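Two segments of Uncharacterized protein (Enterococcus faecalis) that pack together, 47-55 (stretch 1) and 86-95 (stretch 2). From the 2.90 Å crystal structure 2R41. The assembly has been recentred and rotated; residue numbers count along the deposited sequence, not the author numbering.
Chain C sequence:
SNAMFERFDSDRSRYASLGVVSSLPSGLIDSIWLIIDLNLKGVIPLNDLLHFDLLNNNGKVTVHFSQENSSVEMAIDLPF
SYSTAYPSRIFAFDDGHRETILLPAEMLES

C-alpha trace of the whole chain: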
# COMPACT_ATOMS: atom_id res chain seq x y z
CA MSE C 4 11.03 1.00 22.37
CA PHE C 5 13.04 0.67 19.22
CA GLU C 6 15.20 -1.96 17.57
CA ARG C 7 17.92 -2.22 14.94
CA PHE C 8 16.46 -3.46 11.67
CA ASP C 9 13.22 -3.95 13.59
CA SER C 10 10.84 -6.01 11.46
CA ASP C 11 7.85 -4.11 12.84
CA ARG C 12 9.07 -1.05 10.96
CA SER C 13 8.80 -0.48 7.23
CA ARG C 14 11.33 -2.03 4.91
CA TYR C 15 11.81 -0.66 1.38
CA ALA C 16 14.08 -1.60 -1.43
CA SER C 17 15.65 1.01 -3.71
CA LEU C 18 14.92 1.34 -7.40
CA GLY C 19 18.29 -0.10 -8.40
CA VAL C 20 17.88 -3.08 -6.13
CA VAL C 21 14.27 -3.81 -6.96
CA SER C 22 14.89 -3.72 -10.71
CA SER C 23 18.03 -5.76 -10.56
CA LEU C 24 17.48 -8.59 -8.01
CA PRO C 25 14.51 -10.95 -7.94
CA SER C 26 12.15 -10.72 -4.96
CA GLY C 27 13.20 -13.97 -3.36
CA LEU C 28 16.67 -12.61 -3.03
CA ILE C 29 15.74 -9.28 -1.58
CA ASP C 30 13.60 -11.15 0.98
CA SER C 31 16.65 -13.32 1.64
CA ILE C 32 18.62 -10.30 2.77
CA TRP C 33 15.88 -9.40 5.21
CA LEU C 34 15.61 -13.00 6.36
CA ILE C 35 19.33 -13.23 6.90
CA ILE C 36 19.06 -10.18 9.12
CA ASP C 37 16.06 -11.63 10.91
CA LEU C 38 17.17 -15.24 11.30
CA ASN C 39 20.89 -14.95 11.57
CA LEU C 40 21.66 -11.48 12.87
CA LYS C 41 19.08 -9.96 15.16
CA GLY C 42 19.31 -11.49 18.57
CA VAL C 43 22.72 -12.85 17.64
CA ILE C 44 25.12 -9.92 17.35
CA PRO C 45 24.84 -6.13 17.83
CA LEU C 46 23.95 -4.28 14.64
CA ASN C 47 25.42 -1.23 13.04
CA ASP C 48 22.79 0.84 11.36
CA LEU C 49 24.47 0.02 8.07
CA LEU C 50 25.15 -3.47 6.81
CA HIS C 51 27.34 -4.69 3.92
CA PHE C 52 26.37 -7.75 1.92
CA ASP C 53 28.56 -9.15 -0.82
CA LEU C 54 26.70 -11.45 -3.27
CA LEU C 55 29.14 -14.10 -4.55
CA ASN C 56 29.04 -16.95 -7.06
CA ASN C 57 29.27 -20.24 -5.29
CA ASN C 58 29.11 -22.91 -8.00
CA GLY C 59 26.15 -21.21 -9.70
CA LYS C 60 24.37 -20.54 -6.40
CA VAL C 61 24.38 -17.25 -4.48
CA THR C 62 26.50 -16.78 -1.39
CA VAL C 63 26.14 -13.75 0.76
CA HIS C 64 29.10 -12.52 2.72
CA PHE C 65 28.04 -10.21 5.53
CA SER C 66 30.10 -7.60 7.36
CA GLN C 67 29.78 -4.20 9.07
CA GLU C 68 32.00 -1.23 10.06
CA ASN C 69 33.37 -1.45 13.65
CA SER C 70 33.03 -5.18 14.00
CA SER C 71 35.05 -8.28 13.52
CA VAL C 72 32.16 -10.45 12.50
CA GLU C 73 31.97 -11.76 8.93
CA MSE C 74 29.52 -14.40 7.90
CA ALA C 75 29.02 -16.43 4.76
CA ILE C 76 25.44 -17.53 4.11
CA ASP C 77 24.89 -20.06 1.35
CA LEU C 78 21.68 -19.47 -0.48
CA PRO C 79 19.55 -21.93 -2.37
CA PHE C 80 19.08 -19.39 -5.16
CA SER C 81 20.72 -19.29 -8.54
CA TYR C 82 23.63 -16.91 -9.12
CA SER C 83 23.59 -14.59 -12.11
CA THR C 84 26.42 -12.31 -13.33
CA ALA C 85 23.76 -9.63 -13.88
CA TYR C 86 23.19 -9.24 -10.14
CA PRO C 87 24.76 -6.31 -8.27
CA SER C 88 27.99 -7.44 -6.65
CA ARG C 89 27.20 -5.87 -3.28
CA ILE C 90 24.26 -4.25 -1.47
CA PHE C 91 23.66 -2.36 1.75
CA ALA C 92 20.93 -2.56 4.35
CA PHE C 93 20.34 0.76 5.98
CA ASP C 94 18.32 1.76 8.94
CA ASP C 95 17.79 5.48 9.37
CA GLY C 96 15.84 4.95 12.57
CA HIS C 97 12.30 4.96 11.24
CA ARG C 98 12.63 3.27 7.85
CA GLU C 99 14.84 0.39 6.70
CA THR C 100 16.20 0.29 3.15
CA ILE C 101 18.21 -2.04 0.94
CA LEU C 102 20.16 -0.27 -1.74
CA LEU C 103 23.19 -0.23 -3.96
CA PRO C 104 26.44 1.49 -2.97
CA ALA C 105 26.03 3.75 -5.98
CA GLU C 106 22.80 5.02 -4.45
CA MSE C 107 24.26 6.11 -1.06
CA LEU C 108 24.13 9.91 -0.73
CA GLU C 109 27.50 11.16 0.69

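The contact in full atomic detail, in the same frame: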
# COMPACT_ATOMS: atom_id res chain seq x y z
N ASN C 47 25.11 -2.56 13.51
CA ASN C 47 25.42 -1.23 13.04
C ASN C 47 24.20 -0.80 12.29
O ASN C 47 23.42 -1.62 11.86
CB ASN C 47 26.56 -1.41 12.06
CG ASN C 47 27.37 -0.18 11.85
OD1 ASN C 47 26.96 0.77 11.15
ND2 ASN C 47 28.60 -0.19 12.40
N ASP C 48 23.98 0.48 12.09
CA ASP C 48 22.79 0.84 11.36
C ASP C 48 23.00 0.67 9.88
O ASP C 48 22.12 0.94 9.11
CB ASP C 48 22.40 2.28 11.65
CG ASP C 48 23.42 3.29 11.15
OD1 ASP C 48 24.35 2.89 10.40
OD2 ASP C 48 23.31 4.49 11.48
N LEU C 49 24.20 0.26 9.48
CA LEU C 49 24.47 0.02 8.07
C LEU C 49 25.23 -1.27 7.86
O LEU C 49 26.21 -1.53 8.56
CB LEU C 49 25.22 1.17 7.47
CG LEU C 49 25.67 0.93 6.05
CD1 LEU C 49 24.59 1.23 5.06
CD2 LEU C 49 26.84 1.87 5.85
N LEU C 50 24.75 -2.08 6.92
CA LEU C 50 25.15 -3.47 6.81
C LEU C 50 25.60 -3.79 5.40
O LEU C 50 24.86 -3.50 4.45
CB LEU C 50 23.95 -4.32 7.13
CG LEU C 50 23.79 -4.83 8.55
CD1 LEU C 50 24.11 -3.85 9.61
CD2 LEU C 50 22.39 -5.30 8.71
N HIS C 51 26.79 -4.36 5.25
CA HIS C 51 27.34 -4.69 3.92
C HIS C 51 26.98 -6.13 3.59
O HIS C 51 27.13 -7.03 4.43
CB HIS C 51 28.85 -4.54 3.87
CG HIS C 51 29.38 -3.18 4.25
ND1 HIS C 51 28.91 -2.46 5.34
CD2 HIS C 51 30.39 -2.44 3.74
CE1 HIS C 51 29.60 -1.33 5.47
NE2 HIS C 51 30.50 -1.29 4.51
N PHE C 52 26.49 -6.38 2.39
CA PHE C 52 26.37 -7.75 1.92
C PHE C 52 27.03 -7.94 0.58
O PHE C 52 26.60 -7.32 -0.38
CB PHE C 52 24.92 -8.12 1.80
CG PHE C 52 24.17 -8.07 3.10
CD1 PHE C 52 24.18 -9.15 3.96
CD2 PHE C 52 23.43 -6.95 3.45
CE1 PHE C 52 23.48 -9.11 5.14
CE2 PHE C 52 22.76 -6.90 4.63
CZ PHE C 52 22.78 -7.98 5.47
N ASP C 53 28.06 -8.77 0.49
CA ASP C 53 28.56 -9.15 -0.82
C ASP C 53 27.84 -10.41 -1.33
O ASP C 53 27.69 -11.39 -0.57
CB ASP C 53 30.05 -9.38 -0.79
CG ASP C 53 30.83 -8.15 -0.38
OD1 ASP C 53 31.53 -8.18 0.69
OD2 ASP C 53 30.73 -7.14 -1.12
N LEU C 54 27.39 -10.36 -2.59
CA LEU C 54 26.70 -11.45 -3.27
C LEU C 54 27.71 -12.22 -4.14
O LEU C 54 28.22 -11.68 -5.11
CB LEU C 54 25.61 -10.86 -4.16
CG LEU C 54 24.35 -10.12 -3.63
CD1 LEU C 54 23.11 -10.88 -3.97
CD2 LEU C 54 24.31 -9.74 -2.14
N LEU C 55 28.05 -13.46 -3.82
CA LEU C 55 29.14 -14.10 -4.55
C LEU C 55 28.65 -15.33 -5.28
O LEU C 55 27.64 -15.93 -4.87
CB LEU C 55 30.28 -14.44 -3.61
CG LEU C 55 30.77 -13.30 -2.68
CD1 LEU C 55 31.55 -13.88 -1.53
CD2 LEU C 55 31.58 -12.25 -3.43
N TYR C 86 23.50 -9.76 -11.46
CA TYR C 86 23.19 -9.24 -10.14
C TYR C 86 24.25 -8.23 -9.71
O TYR C 86 25.40 -8.32 -10.14
CB TYR C 86 23.08 -10.35 -9.09
CG TYR C 86 21.93 -11.29 -9.30
CD1 TYR C 86 20.78 -10.89 -9.99
CD2 TYR C 86 21.99 -12.59 -8.83
CE1 TYR C 86 19.71 -11.77 -10.21
CE2 TYR C 86 20.93 -13.49 -9.04
CZ TYR C 86 19.79 -13.06 -9.73
OH TYR C 86 18.75 -13.94 -9.92
N PRO C 87 23.86 -7.29 -8.85
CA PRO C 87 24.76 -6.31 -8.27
C PRO C 87 25.72 -7.05 -7.36
O PRO C 87 25.32 -7.98 -6.68
CB PRO C 87 23.81 -5.44 -7.46
CG PRO C 87 22.69 -6.35 -7.12
CD PRO C 87 22.49 -7.14 -8.33
N SER C 88 26.99 -6.66 -7.36
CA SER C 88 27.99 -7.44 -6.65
C SER C 88 27.93 -7.22 -5.14
O SER C 88 28.27 -8.10 -4.37
CB SER C 88 29.39 -7.17 -7.18
OG SER C 88 29.90 -5.98 -6.61
N ARG C 89 27.49 -6.04 -4.70
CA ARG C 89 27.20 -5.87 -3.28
C ARG C 89 25.99 -4.98 -3.03
O ARG C 89 25.67 -4.16 -3.88
CB ARG C 89 28.43 -5.40 -2.50
CG ARG C 89 29.01 -4.08 -2.85
CD ARG C 89 30.46 -4.04 -2.32
NE ARG C 89 30.82 -2.73 -1.76
CZ ARG C 89 31.01 -1.59 -2.47
NH1 ARG C 89 30.88 -1.55 -3.81
NH2 ARG C 89 31.31 -0.46 -1.82
N ILE C 90 25.31 -5.17 -1.90
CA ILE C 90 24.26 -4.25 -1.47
C ILE C 90 24.37 -3.89 0.02
O ILE C 90 25.06 -4.56 0.80
CB ILE C 90 22.84 -4.80 -1.69
CG1 ILE C 90 22.56 -5.94 -0.73
CG2 ILE C 90 22.62 -5.28 -3.12
CD1 ILE C 90 21.89 -7.16 -1.41
N PHE C 91 23.65 -2.84 0.40
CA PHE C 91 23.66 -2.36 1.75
C PHE C 91 22.27 -2.46 2.32
O PHE C 91 21.28 -2.31 1.57
CB PHE C 91 24.02 -0.90 1.73
CG PHE C 91 25.47 -0.64 1.48
CD1 PHE C 91 26.40 -1.69 1.43
CD2 PHE C 91 25.94 0.66 1.37
CE1 PHE C 91 27.77 -1.44 1.24
CE2 PHE C 91 27.32 0.92 1.19
CZ PHE C 91 28.22 -0.14 1.12
N ALA C 92 22.18 -2.76 3.62
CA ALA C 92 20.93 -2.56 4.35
C ALA C 92 21.13 -1.37 5.26
O ALA C 92 22.13 -1.28 6.01
CB ALA C 92 20.58 -3.74 5.14
N PHE C 93 20.20 -0.44 5.20
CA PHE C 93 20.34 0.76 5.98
C PHE C 93 19.12 1.09 6.79
O PHE C 93 17.99 1.02 6.32
CB PHE C 93 20.64 1.91 5.10
CG PHE C 93 20.78 3.19 5.84
CD1 PHE C 93 21.73 3.32 6.85
CD2 PHE C 93 19.98 4.29 5.50
CE1 PHE C 93 21.89 4.53 7.52
CE2 PHE C 93 20.13 5.51 6.17
CZ PHE C 93 21.10 5.63 7.17
N ASP C 94 19.37 1.51 8.01
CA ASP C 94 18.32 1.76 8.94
C ASP C 94 18.52 3.16 9.44
O ASP C 94 19.44 3.41 10.17
CB ASP C 94 18.36 0.75 10.08
CG ASP C 94 17.27 0.99 11.09
OD1 ASP C 94 16.47 1.92 10.84
OD2 ASP C 94 17.20 0.30 12.14
N ASP C 95 17.65 4.07 9.02
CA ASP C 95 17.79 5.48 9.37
C ASP C 95 16.98 5.83 10.61
O ASP C 95 16.89 7.00 11.00
CB ASP C 95 17.36 6.36 8.20
CG ASP C 95 15.86 6.30 7.94
OD1 ASP C 95 15.11 5.96 8.87
OD2 ASP C 95 15.44 6.59 6.80
O HOH W 1 26.62 -10.55 -7.73

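How do the two stretches come together before any side chain is considered? They lie as neighbouring antiparallel strands, 49-55 against 89-94, with directions 161° apart, so walking up stretch 1 means walking down stretch 2. The ladder opens just ahead of the first strand, where D94 N donates to D48 O at 3.0 Å. D48 O serves a second, weaker purpose, accepting a CA-H...O contact from F93 CA at 3.6 Å. Nearby, L49 N donates to N47 OD1 at 3.3 Å, a bond within stretch 1 that ties the loop to the start of the strand.

What do L49 and L50 contribute? L49 faces F93 in a non-hydrogen-bonded pair, its CA 3.4 Å from A92 O in another CA-H...O contact. Its side chain lies on the same face of the sheet as F91 and F93, and one methyl serves both rings: L49 CD1 is 4.0 Å from F91 CD2 and 4.0 Å from F93 CD1. L50 then pairs with A92 through two backbone bonds, L50 N to A92 O and A92 N to L50 O, both 2.9 Å. On the other face of the sheet, L50 CB and A92 CB sit 4.0 Å apart, a contact between buried apolar groups.

How do the aromatic residues at H51 and F52 find their partners? H51 makes no backbone hydrogen bond to F91 opposite it; instead their rings meet edge-to-face, the edge of F91 toward the face of H51, with centroids 4.8 Å apart and planes at 50°. F52 turns to the face that carries I90 and A92. Its backbone is held by F52 N to I90 O at 2.8 Å and I90 N to F52 O at 2.9 Å, while its ring edge reaches the small A92 side chain, F52 CE2 to A92 CB at 3.9 Å.

How does the contact finish at D53 and L54? D53 shares its face with R89, but the opposite charges stop short of a salt bridge: D53 OD2 is 4.5 Å from R89 NE and lies closer to the aliphatic R89 CB, at 3.2 Å. The end of the arginine leads away from stretch 1. L54 N donates the last direct backbone bond, to S88 O at 3.0 Å, and L54 CD2 packs against I90 CD1 at 3.6 Å. Beyond it a water bridges the two stretches, donating to L54 O at 3.3 Å and to P87 O at 3.1 Å.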